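Local coordinates for protein putative tagatose-6-phosphate ketose/aldose isomerase (Escherichia coli, PDB 3C3J) that belongs to the SIS-domain family of sugar-phosphate-related proteins and carries two such domains, each with a five-stranded parallel sheet flanked by helices, at residues 293-296 and 297-301; 313-317 and 318-322; 47-51 and 52-56; 159-162 and 163-167. All coordinates share one frame; numbering follows the deposited sequence.

Contact 1: residues 293-296 and 297-301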
loop_
_atom_site.group_PDB
_atom_site.type_symbol
_atom_site.label_atom_id
_atom_site.label_comp_id
_atom_site.label_asym_id
_atom_site.label_seq_id
_atom_site.Cartn_x
_atom_site.Cartn_y
_atom_site.Cartn_z
ATOM N N LEU A 293 -13.092 3.571 16.346
ATOM C CA LEU A 293 -13.257 3.680 17.783
ATOM C C LEU A 293 -13.137 2.317 18.512
ATOM O O LEU A 293 -12.613 2.266 19.614
ATOM C CB LEU A 293 -14.574 4.378 18.092
ATOM C CG LEU A 293 -14.672 5.858 17.732
ATOM C CD1 LEU A 293 -16.029 6.360 18.174
ATOM C CD2 LEU A 293 -13.567 6.685 18.408
ATOM N N ASP A 294 -13.595 1.223 17.908
ATOM C CA ASP A 294 -13.350 -0.113 18.470
ATOM C C ASP A 294 -11.871 -0.461 18.563
ATOM O O ASP A 294 -11.431 -1.017 19.561
ATOM C CB ASP A 294 -14.018 -1.182 17.632
ATOM C CG ASP A 294 -15.500 -1.141 17.733
ATOM O OD1 ASP A 294 -16.035 -0.511 18.684
ATOM O OD2 ASP A 294 -16.121 -1.767 16.853
ATOM N N LEU A 295 -11.108 -0.128 17.530
ATOM C CA LEU A 295 -9.666 -0.313 17.571
ATOM C C LEU A 295 -8.984 0.605 18.624
ATOM O O LEU A 295 -8.109 0.162 19.388
ATOM C CB LEU A 295 -9.006 -0.135 16.179
ATOM C CG LEU A 295 -7.512 -0.360 16.529
ATOM C CD1 LEU A 295 -7.021 -1.763 16.335
ATOM C CD2 LEU A 295 -6.560 0.702 16.027
ATOM N N LEU A 296 -9.387 1.875 18.667
ATOM C CA LEU A 296 -8.886 2.790 19.694
ATOM C C LEU A 296 -9.122 2.207 21.098
ATOM O O LEU A 296 -8.221 2.175 21.933
ATOM C CB LEU A 296 -9.586 4.130 19.577
ATOM C CG LEU A 296 -9.116 5.256 20.492
ATOM C CD1 LEU A 296 -7.599 5.437 20.345
ATOM C CD2 LEU A 296 -9.898 6.526 20.124
ATOM N N ALA A 297 -10.335 1.732 21.327
ATOM C CA ALA A 297 -10.687 1.110 22.625
ATOM C C ALA A 297 -9.747 -0.044 22.977
ATOM O O ALA A 297 -9.303 -0.197 24.125
ATOM C CB ALA A 297 -12.129 0.626 22.599
ATOM N N GLU A 298 -9.455 -0.871 21.988
ATOM C CA GLU A 298 -8.557 -1.993 22.164
ATOM C C GLU A 298 -7.131 -1.540 22.498
ATOM O O GLU A 298 -6.510 -2.078 23.420
ATOM C CB GLU A 298 -8.571 -2.860 20.893
ATOM C CG GLU A 298 -7.594 -4.038 20.859
ATOM C CD GLU A 298 -7.758 -4.887 19.601
ATOM O OE1 GLU A 298 -8.922 -5.046 19.132
ATOM O OE2 GLU A 298 -6.720 -5.372 19.081
ATOM N N LEU A 299 -6.616 -0.541 21.779
ATOM C CA LEU A 299 -5.282 -0.012 22.085
ATOM C C LEU A 299 -5.220 0.633 23.472
ATOM O O LEU A 299 -4.203 0.545 24.141
ATOM C CB LEU A 299 -4.835 1.000 21.015
ATOM C CG LEU A 299 -4.680 0.410 19.607
ATOM C CD1 LEU A 299 -4.031 1.432 18.675
ATOM C CD2 LEU A 299 -3.910 -0.909 19.611
ATOM N N ARG A 300 -6.300 1.284 23.883
ATOM C CA ARG A 300 -6.360 1.949 25.189
ATOM C C ARG A 300 -6.408 0.911 26.315
ATOM O O ARG A 300 -5.685 1.016 27.323
ATOM C CB ARG A 300 -7.575 2.877 25.267
ATOM C CG ARG A 300 -7.437 4.180 24.449
ATOM C CD ARG A 300 -8.113 5.350 25.132
ATOM N NE ARG A 300 -8.297 6.536 24.306
ATOM C CZ ARG A 300 -7.322 7.344 23.901
ATOM N NH1 ARG A 300 -6.056 7.082 24.181
ATOM N NH2 ARG A 300 -7.626 8.425 23.194
ATOM N N ARG A 301 -7.227 -0.108 26.108
ATOM C CA ARG A 301 -7.345 -1.220 27.042
ATOM C C ARG A 301 -6.054 -2.024 27.179
ATOM O O ARG A 301 -5.686 -2.399 28.291
ATOM C CB ARG A 301 -8.473 -2.147 26.596
ATOM C CG ARG A 301 -9.115 -2.920 27.687
ATOM C CD ARG A 301 -9.647 -4.285 27.221
ATOM N NE ARG A 301 -10.255 -4.337 25.868
ATOM C CZ ARG A 301 -9.632 -4.722 24.732
ATOM N NH1 ARG A 301 -8.329 -5.055 24.710
ATOM N NH2 ARG A 301 -10.320 -4.754 23.587
#
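Leu296 and Arg300 lie side by side, one turn apart on helix 288-302. This helix is the crossover of a beta-alpha-beta unit, between parallel strands 276-281 and 307-312 of the second SIS domain. Four successive i to i+4 backbone bonds span the two segments. Ala297 N donates to Leu293 O at 2.9 Å, and Glu298 N to Asp294 O at 3.1 Å. Leu299 N reaches Leu295 O at 2.9 Å. Arg300 N meets Leu296 O, also at 2.9 Å. All four carbonyls of segment 293-296 therefore have a backbone donor.

The charged ends find their partners beyond the two segments. Glu298 has an extended chain and forms salt bridges through OE1 with Arg265 and through OE2 with Lys269. The Arg300 guanidinium serves backbone carbonyls instead. Its NE donates to Ile318 O, NH1 to Val308 O and NH2 to Pro323 O. These bonds tie the helix to strand 307-312 and to the chain around helix 317-320. They also limit how the flat group can turn.

On another side of the helix, Leu295 CD2 touches Leu299 CD1 at 3.7 Å, and both side chains pack on Leu230 of strand 226-231. Leu296 has CG anti to its own N (chi1 -175°). Its CD1 lies over the centre of one face of the Arg300 guanidinium, 4.0 Å from CZ.

Contact 2: residues 313-317 and 318-322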
loop_
_atom_site.group_PDB
_atom_site.type_symbol
_atom_site.label_atom_id
_atom_site.label_comp_id
_atom_site.label_asym_id
_atom_site.label_seq_id
_atom_site.Cartn_x
_atom_site.Cartn_y
_atom_site.Cartn_z
ATOM N N ALA A 313 -13.028 14.834 15.275
ATOM C CA ALA A 313 -13.971 15.947 15.253
ATOM C C ALA A 313 -14.899 15.941 16.468
ATOM O O ALA A 313 -15.232 16.989 16.975
ATOM C CB ALA A 313 -14.789 15.914 13.996
ATOM N N GLU A 314 -15.331 14.755 16.901
ATOM C CA GLU A 314 -16.228 14.603 18.048
ATOM C C GLU A 314 -15.535 13.814 19.132
ATOM O O GLU A 314 -14.928 12.781 18.851
ATOM C CB GLU A 314 -17.446 13.773 17.692
ATOM C CG GLU A 314 -18.295 14.222 16.540
ATOM C CD GLU A 314 -19.535 13.311 16.415
ATOM O OE1 GLU A 314 -19.841 12.598 17.409
ATOM O OE2 GLU A 314 -20.186 13.285 15.334
ATOM N N SER A 315 -15.635 14.276 20.365
ATOM C CA SER A 315 -15.179 13.480 21.485
ATOM C C SER A 315 -16.192 12.350 21.733
ATOM O O SER A 315 -17.295 12.344 21.184
ATOM C CB SER A 315 -14.988 14.335 22.739
ATOM O OG SER A 315 -14.234 13.612 23.695
ATOM N N SER A 316 -15.776 11.370 22.520
ATOM C CA SER A 316 -16.635 10.281 22.948
ATOM C C SER A 316 -15.922 9.697 24.140
ATOM O O SER A 316 -14.792 10.083 24.436
ATOM C CB SER A 316 -16.818 9.227 21.850
ATOM O OG SER A 316 -15.616 8.509 21.613
ATOM N N ASP A 317 -16.553 8.757 24.823
ATOM C CA ASP A 317 -15.907 8.170 25.979
ATOM C C ASP A 317 -14.586 7.514 25.610
ATOM O O ASP A 317 -13.574 7.721 26.286
ATOM C CB ASP A 317 -16.848 7.181 26.662
ATOM C CG ASP A 317 -17.909 7.883 27.498
ATOM O OD1 ASP A 317 -17.563 8.876 28.198
ATOM O OD2 ASP A 317 -19.082 7.437 27.448
ATOM N N ILE A 318 -14.590 6.757 24.523
ATOM C CA ILE A 318 -13.381 6.088 24.058
ATOM C C ILE A 318 -12.267 7.095 23.711
ATOM O O ILE A 318 -11.100 6.931 24.107
ATOM C CB ILE A 318 -13.684 5.167 22.846
ATOM C CG1 ILE A 318 -14.561 3.986 23.320
ATOM C CG2 ILE A 318 -12.377 4.645 22.246
ATOM C CD1 ILE A 318 -15.149 3.106 22.221
ATOM N N VAL A 319 -12.641 8.130 22.970
ATOM C CA VAL A 319 -11.690 9.158 22.544
ATOM C C VAL A 319 -11.155 9.918 23.760
ATOM O O VAL A 319 -9.963 10.154 23.854
ATOM C CB VAL A 319 -12.345 10.117 21.542
ATOM C CG1 VAL A 319 -11.539 11.412 21.392
ATOM C CG2 VAL A 319 -12.574 9.388 20.180
ATOM N N ALA A 320 -12.038 10.245 24.705
ATOM C CA ALA A 320 -11.658 10.932 25.965
ATOM C C ALA A 320 -10.935 10.078 27.037
ATOM O O ALA A 320 -10.351 10.635 27.965
ATOM C CB ALA A 320 -12.905 11.603 26.585
ATOM N N ALA A 321 -10.951 8.756 26.916
ATOM C CA ALA A 321 -10.328 7.858 27.911
ATOM C C ALA A 321 -8.801 7.780 27.815
ATOM O O ALA A 321 -8.192 6.854 28.362
ATOM C CB ALA A 321 -10.912 6.475 27.786
ATOM N N GLY A 322 -8.189 8.738 27.123
ATOM C CA GLY A 322 -6.732 8.849 27.027
ATOM C C GLY A 322 -6.375 10.052 26.166
ATOM O O GLY A 322 -7.269 10.813 25.806
HETATM O O HOH W 1 -17.173 6.077 22.591
#
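Ser316 caps the short helix 317-320 with its hydroxyl, which accepts from the backbone of Val319. Its chi1 of 69° sets OG between the backbone N and the carbonyl carbon. From there OG takes Val319 N at 3.3 Å, with a nearly straight N-H...O angle of 167°. Ser316 is thus the N-cap, and its side chain takes up an amide of the first turn. A water joins in, 3.0 Å from Ser316 OG, and accepts from Ile318 N. The Ser316 carbonyl is used as well, taking Ala320 N at 2.8 Å. Ser316 N, by contrast, is buried with no partner in the model.

Each methyl of Val319 meets a different serine. With chi1 at 163°, CG1 runs anti to the backbone N and comes within 4.2 Å of Ser315 OG. CG2 takes the position beside the backbone N and lies 3.5 Å from Ser316 OG. The Ser315 hydroxyl also reaches Ala320 CB at 3.8 Å. The helix is brief: Ala321 N makes a weak bond to Asp317 O, and Ala321 already leaves helical angles.

The whole turn is a connection between parallel strands 307-312 and 324-326 of the second SIS domain. Ile318 packs on Leu296 and Ala297 of helix 288-302. Val319 fits between that helix, at Leu293 and Leu296, and strand 324-326, at His324 and Ile326.

Contact 3: residues 47-51 and 52-56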
loop_
_atom_site.group_PDB
_atom_site.type_symbol
_atom_site.label_atom_id
_atom_site.label_comp_id
_atom_site.label_asym_id
_atom_site.label_seq_id
_atom_site.Cartn_x
_atom_site.Cartn_y
_atom_site.Cartn_z
ATOM N N PRO A 47 -15.156 16.304 -22.783
ATOM C CA PRO A 47 -15.181 15.284 -23.842
ATOM C C PRO A 47 -14.525 13.967 -23.437
ATOM O O PRO A 47 -14.902 12.909 -23.968
ATOM C CB PRO A 47 -14.400 15.927 -24.993
ATOM C CG PRO A 47 -14.363 17.385 -24.667
ATOM C CD PRO A 47 -14.378 17.486 -23.185
ATOM N N LEU A 48 -13.559 14.030 -22.518
ATOM C CA LEU A 48 -12.878 12.831 -22.051
ATOM C C LEU A 48 -13.759 12.053 -21.096
ATOM O O LEU A 48 -13.918 10.843 -21.225
ATOM C CB LEU A 48 -11.566 13.190 -21.348
ATOM C CG LEU A 48 -10.570 13.986 -22.187
ATOM C CD1 LEU A 48 -9.273 14.180 -21.418
ATOM C CD2 LEU A 48 -10.329 13.260 -23.502
ATOM N N LEU A 49 -14.323 12.767 -20.131
ATOM C CA LEU A 49 -15.141 12.179 -19.098
ATOM C C LEU A 49 -16.429 11.567 -19.639
ATOM O O LEU A 49 -17.031 10.750 -18.970
ATOM C CB LEU A 49 -15.461 13.221 -18.029
ATOM C CG LEU A 49 -14.257 13.720 -17.203
ATOM C CD1 LEU A 49 -14.679 14.814 -16.209
ATOM C CD2 LEU A 49 -13.566 12.587 -16.468
ATOM N N ARG A 50 -16.834 11.952 -20.849
ATOM C CA ARG A 50 -17.978 11.317 -21.508
ATOM C C ARG A 50 -17.639 9.934 -22.082
ATOM O O ARG A 50 -18.554 9.183 -22.429
ATOM C CB ARG A 50 -18.574 12.237 -22.592
ATOM C CG ARG A 50 -19.364 13.462 -22.033
ATOM C CD ARG A 50 -20.577 13.094 -21.072
ATOM N NE ARG A 50 -21.920 13.140 -21.708
ATOM C CZ ARG A 50 -23.011 12.469 -21.284
ATOM N NH1 ARG A 50 -22.959 11.665 -20.213
ATOM N NH2 ARG A 50 -24.171 12.590 -21.953
ATOM N N LYS A 51 -16.351 9.587 -22.171
ATOM C CA LYS A 51 -15.929 8.262 -22.634
ATOM C C LYS A 51 -16.153 7.219 -21.531
ATOM O O LYS A 51 -15.464 7.211 -20.508
ATOM C CB LYS A 51 -14.463 8.275 -23.058
ATOM C CG LYS A 51 -14.129 9.270 -24.147
ATOM C CD LYS A 51 -12.648 9.398 -24.379
ATOM C CE LYS A 51 -12.357 10.497 -25.379
ATOM N NZ LYS A 51 -12.856 10.146 -26.742
ATOM N N GLU A 52 -17.145 6.363 -21.756
ATOM C CA GLU A 52 -17.518 5.265 -20.860
ATOM C C GLU A 52 -16.324 4.462 -20.332
ATOM O O GLU A 52 -16.244 4.142 -19.134
ATOM C CB GLU A 52 -18.474 4.316 -21.622
ATOM C CG GLU A 52 -18.612 2.862 -21.053
ATOM C CD GLU A 52 -18.715 1.756 -22.142
ATOM O OE1 GLU A 52 -19.489 1.914 -23.130
ATOM O OE2 GLU A 52 -18.027 0.708 -21.991
ATOM N N ASN A 53 -15.421 4.117 -21.246
ATOM C CA ASN A 53 -14.322 3.220 -20.945
ATOM C C ASN A 53 -13.027 3.921 -20.465
ATOM O O ASN A 53 -11.998 3.268 -20.329
ATOM C CB ASN A 53 -14.034 2.348 -22.174
ATOM C CG ASN A 53 -13.816 3.171 -23.473
ATOM O OD1 ASN A 53 -14.127 4.376 -23.542
ATOM N ND2 ASN A 53 -13.296 2.497 -24.524
ATOM N N LEU A 54 -13.083 5.232 -20.217
ATOM C CA LEU A 54 -11.915 5.982 -19.755
ATOM C C LEU A 54 -11.394 5.433 -18.434
ATOM O O LEU A 54 -12.169 5.188 -17.501
ATOM C CB LEU A 54 -12.236 7.472 -19.601
ATOM C CG LEU A 54 -11.128 8.406 -19.109
ATOM C CD1 LEU A 54 -10.061 8.569 -20.156
ATOM C CD2 LEU A 54 -11.714 9.775 -18.650
ATOM N N ARG A 55 -10.079 5.220 -18.383
ATOM C CA ARG A 55 -9.349 5.002 -17.119
ATOM C C ARG A 55 -8.688 6.315 -16.715
ATOM O O ARG A 55 -8.131 7.031 -17.562
ATOM C CB ARG A 55 -8.287 3.921 -17.279
ATOM C CG ARG A 55 -8.785 2.507 -17.042
ATOM C CD ARG A 55 -9.986 2.128 -17.874
ATOM N NE ARG A 55 -10.490 0.792 -17.509
ATOM C CZ ARG A 55 -11.653 0.273 -17.920
ATOM N NH1 ARG A 55 -12.458 0.942 -18.731
ATOM N NH2 ARG A 55 -12.014 -0.942 -17.515
ATOM N N ILE A 56 -8.737 6.633 -15.431
ATOM C CA ILE A 56 -8.082 7.826 -14.921
ATOM C C ILE A 56 -7.090 7.341 -13.866
ATOM O O ILE A 56 -7.479 6.725 -12.896
ATOM C CB ILE A 56 -9.058 8.840 -14.309
ATOM C CG1 ILE A 56 -10.207 9.208 -15.273
ATOM C CG2 ILE A 56 -8.311 10.088 -13.864
ATOM C CD1 ILE A 56 -11.246 10.105 -14.645
#
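A chi1 of 179° carries the Leu54 side chain across to Leu49, whose own chi1 is -66°. These torsions bring Leu54 CD2 and Leu49 CD2 to 4.0 Å, with the two side chains crossing obliquely. Leu54 CD2 also lies 3.6 Å from Leu48 O, against the backbone of the last part of helix 23-49. The same Leu49 methyl, CD2, touches Ile56 CD1 at 3.9 Å. There the two side chains cross at about a right angle.

Between these groups the chain reverses in a type I beta turn from Lys51 to Leu54. Leu54 N donates to Lys51 O at 3.1 Å, from above the carbonyl plane. The turn links helix 23-49 to strand 55-59 of the parallel sheet in the first SIS domain. Leu54 and Ile56 continue inward onto Leu106 and Ile108 of strand 105-111.

The polar ends lie around the turn. Lys51 NZ forms a salt bridge with Glu132, ahead of strand 133-139. Arg55 folds back on the turn, and its NH1 donates to Asn53 O at 2.9 Å. That oxygen lies close to the guanidinium plane, while NH1 itself stands above the Asn53 carbonyl plane. Asn53 CA sits at the edge of the same guanidinium.

Contact 4: residues 159-162 and 163-167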
loop_
_atom_site.group_PDB
_atom_site.type_symbol
_atom_site.label_atom_id
_atom_site.label_comp_id
_atom_site.label_asym_id
_atom_site.label_seq_id
_atom_site.Cartn_x
_atom_site.Cartn_y
_atom_site.Cartn_z
ATOM N N LEU A 159 -1.977 22.166 -15.045
ATOM C CA LEU A 159 -2.446 23.064 -14.021
ATOM C C LEU A 159 -1.269 23.422 -13.100
ATOM O O LEU A 159 -0.669 22.564 -12.452
ATOM C CB LEU A 159 -3.585 22.399 -13.285
ATOM C CG LEU A 159 -4.335 23.119 -12.203
ATOM C CD1 LEU A 159 -4.878 24.465 -12.719
ATOM C CD2 LEU A 159 -5.466 22.145 -11.753
ATOM N N LEU A 160 -0.967 24.702 -13.047
ATOM C CA LEU A 160 0.141 25.209 -12.245
ATOM C C LEU A 160 -0.326 25.613 -10.849
ATOM O O LEU A 160 -1.335 26.323 -10.709
ATOM C CB LEU A 160 0.755 26.411 -12.963
ATOM C CG LEU A 160 2.085 26.942 -12.434
ATOM C CD1 LEU A 160 3.202 25.899 -12.527
ATOM C CD2 LEU A 160 2.453 28.239 -13.211
HETATM N N MSE A 161 0.408 25.192 -9.823
HETATM C CA MSE A 161 0.049 25.515 -8.432
HETATM C C MSE A 161 0.597 26.915 -8.127
HETATM O O MSE A 161 1.456 27.413 -8.884
HETATM C CB MSE A 161 0.642 24.484 -7.469
HETATM C CG MSE A 161 0.147 23.082 -7.659
HETATM SE SE MSE A 161 -1.789 22.925 -7.400
HETATM C CE MSE A 161 -2.493 23.206 -9.233
ATOM N N PRO A 162 0.092 27.570 -7.058
ATOM C CA PRO A 162 0.664 28.866 -6.683
ATOM C C PRO A 162 2.168 28.782 -6.400
ATOM O O PRO A 162 2.672 27.768 -5.915
ATOM C CB PRO A 162 -0.140 29.265 -5.438
ATOM C CG PRO A 162 -1.448 28.463 -5.595
ATOM C CD PRO A 162 -1.009 27.186 -6.165
ATOM N N ALA A 163 2.873 29.843 -6.747
ATOM C CA ALA A 163 4.332 29.874 -6.696
ATOM C C ALA A 163 4.913 29.479 -5.344
ATOM O O ALA A 163 5.930 28.794 -5.298
ATOM C CB ALA A 163 4.842 31.236 -7.101
ATOM N N GLU A 164 4.276 29.888 -4.245
ATOM C CA GLU A 164 4.805 29.582 -2.913
ATOM C C GLU A 164 4.795 28.101 -2.573
ATOM O O GLU A 164 5.469 27.683 -1.626
ATOM C CB GLU A 164 4.070 30.351 -1.807
ATOM C CG GLU A 164 2.602 29.903 -1.502
ATOM C CD GLU A 164 1.562 30.570 -2.371
ATOM O OE1 GLU A 164 1.900 30.959 -3.505
ATOM O OE2 GLU A 164 0.401 30.712 -1.901
ATOM N N THR A 165 4.055 27.310 -3.338
ATOM C CA THR A 165 3.964 25.871 -3.069
ATOM C C THR A 165 5.090 25.058 -3.726
ATOM O O THR A 165 5.115 23.848 -3.570
ATOM C CB THR A 165 2.586 25.270 -3.473
ATOM O OG1 THR A 165 2.468 25.229 -4.912
ATOM C CG2 THR A 165 1.449 26.067 -2.863
ATOM N N HIS A 166 6.014 25.700 -4.450
ATOM C CA HIS A 166 7.216 25.009 -4.924
ATOM C C HIS A 166 8.147 24.940 -3.713
ATOM O O HIS A 166 9.076 25.741 -3.589
ATOM C CB HIS A 166 7.871 25.743 -6.090
ATOM C CG HIS A 166 8.981 24.973 -6.760
ATOM N ND1 HIS A 166 9.466 25.305 -8.004
ATOM C CD2 HIS A 166 9.674 23.872 -6.376
ATOM C CE1 HIS A 166 10.433 24.466 -8.344
ATOM N NE2 HIS A 166 10.582 23.589 -7.371
ATOM N N ASP A 167 7.856 23.994 -2.813
ATOM C CA ASP A 167 8.487 23.919 -1.493
ATOM C C ASP A 167 10.006 23.826 -1.596
ATOM O O ASP A 167 10.539 23.014 -2.379
ATOM C CB ASP A 167 7.976 22.707 -0.698
ATOM C CG ASP A 167 6.508 22.812 -0.295
ATOM O OD1 ASP A 167 5.989 23.933 -0.043
ATOM O OD2 ASP A 167 5.875 21.735 -0.192
#
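Thr165 grips one carbonyl, Pro162 O, twice: with its side-chain hydroxyl and with its backbone N. This double hold closes a 3-10 turn, residues 163-165. The turn follows strand 159-160, outermost in this chain's parallel sheet of the first SIS domain. Thr165 OG1 donates to Pro162 O at 2.7 Å and lies in the carbonyl plane. Thr165 N comes to the same oxygen at 3.0 Å, but from above that plane, 42° out of it. The two donors therefore approach Pro162 O from different directions.

The hydroxyl is placed by chi1 of 71°, which puts OG1 between the backbone N and the carbonyl carbon of Thr165. It also brings OG1 to 3.2 Å from CB of Met161, a selenomethionine. The Met161 chain bends at chi2 and chi3, and its selenium end lies apart from the turn. Its side chain packs on Ser30 of helix 23-49 and on Ser182 of helix 174-187.

Beyond Thr165, His166 is the centre of an inverse gamma turn. Asp167 then bonds through its carboxylate to Thr173 N and to the hydroxyls of Ser174 and Ser175, at the start of helix 174-187. Glu164 turns back to the proline, while its OE2 forms a salt bridge with Arg29 of helix 23-49. Its other carboxylate oxygen, Glu164 OE1, lies 3.3 Å from Pro162 CB.

How the contacts relate
The four contacts fall into two pairs, one in each SIS domain. Contacts 1 and 2 touch directly, with centres about 11 Å apart. The bond from Arg300 NE to Ile318 O that joins them is 2.8 Å long, and Leu293 CD2 packs on Val319 CG2 at 3.4 Å. Contacts 3 and 4 share the sheet of the first domain without touching; their nearest atoms are about 13 Å apart. Helix 23-49 joins them, since its last part lies in contact 3 and its earlier part packs against contact 4. The pairs lie far apart: contact 2 is nearest to contact 4, at about 25 Å between nearest atoms.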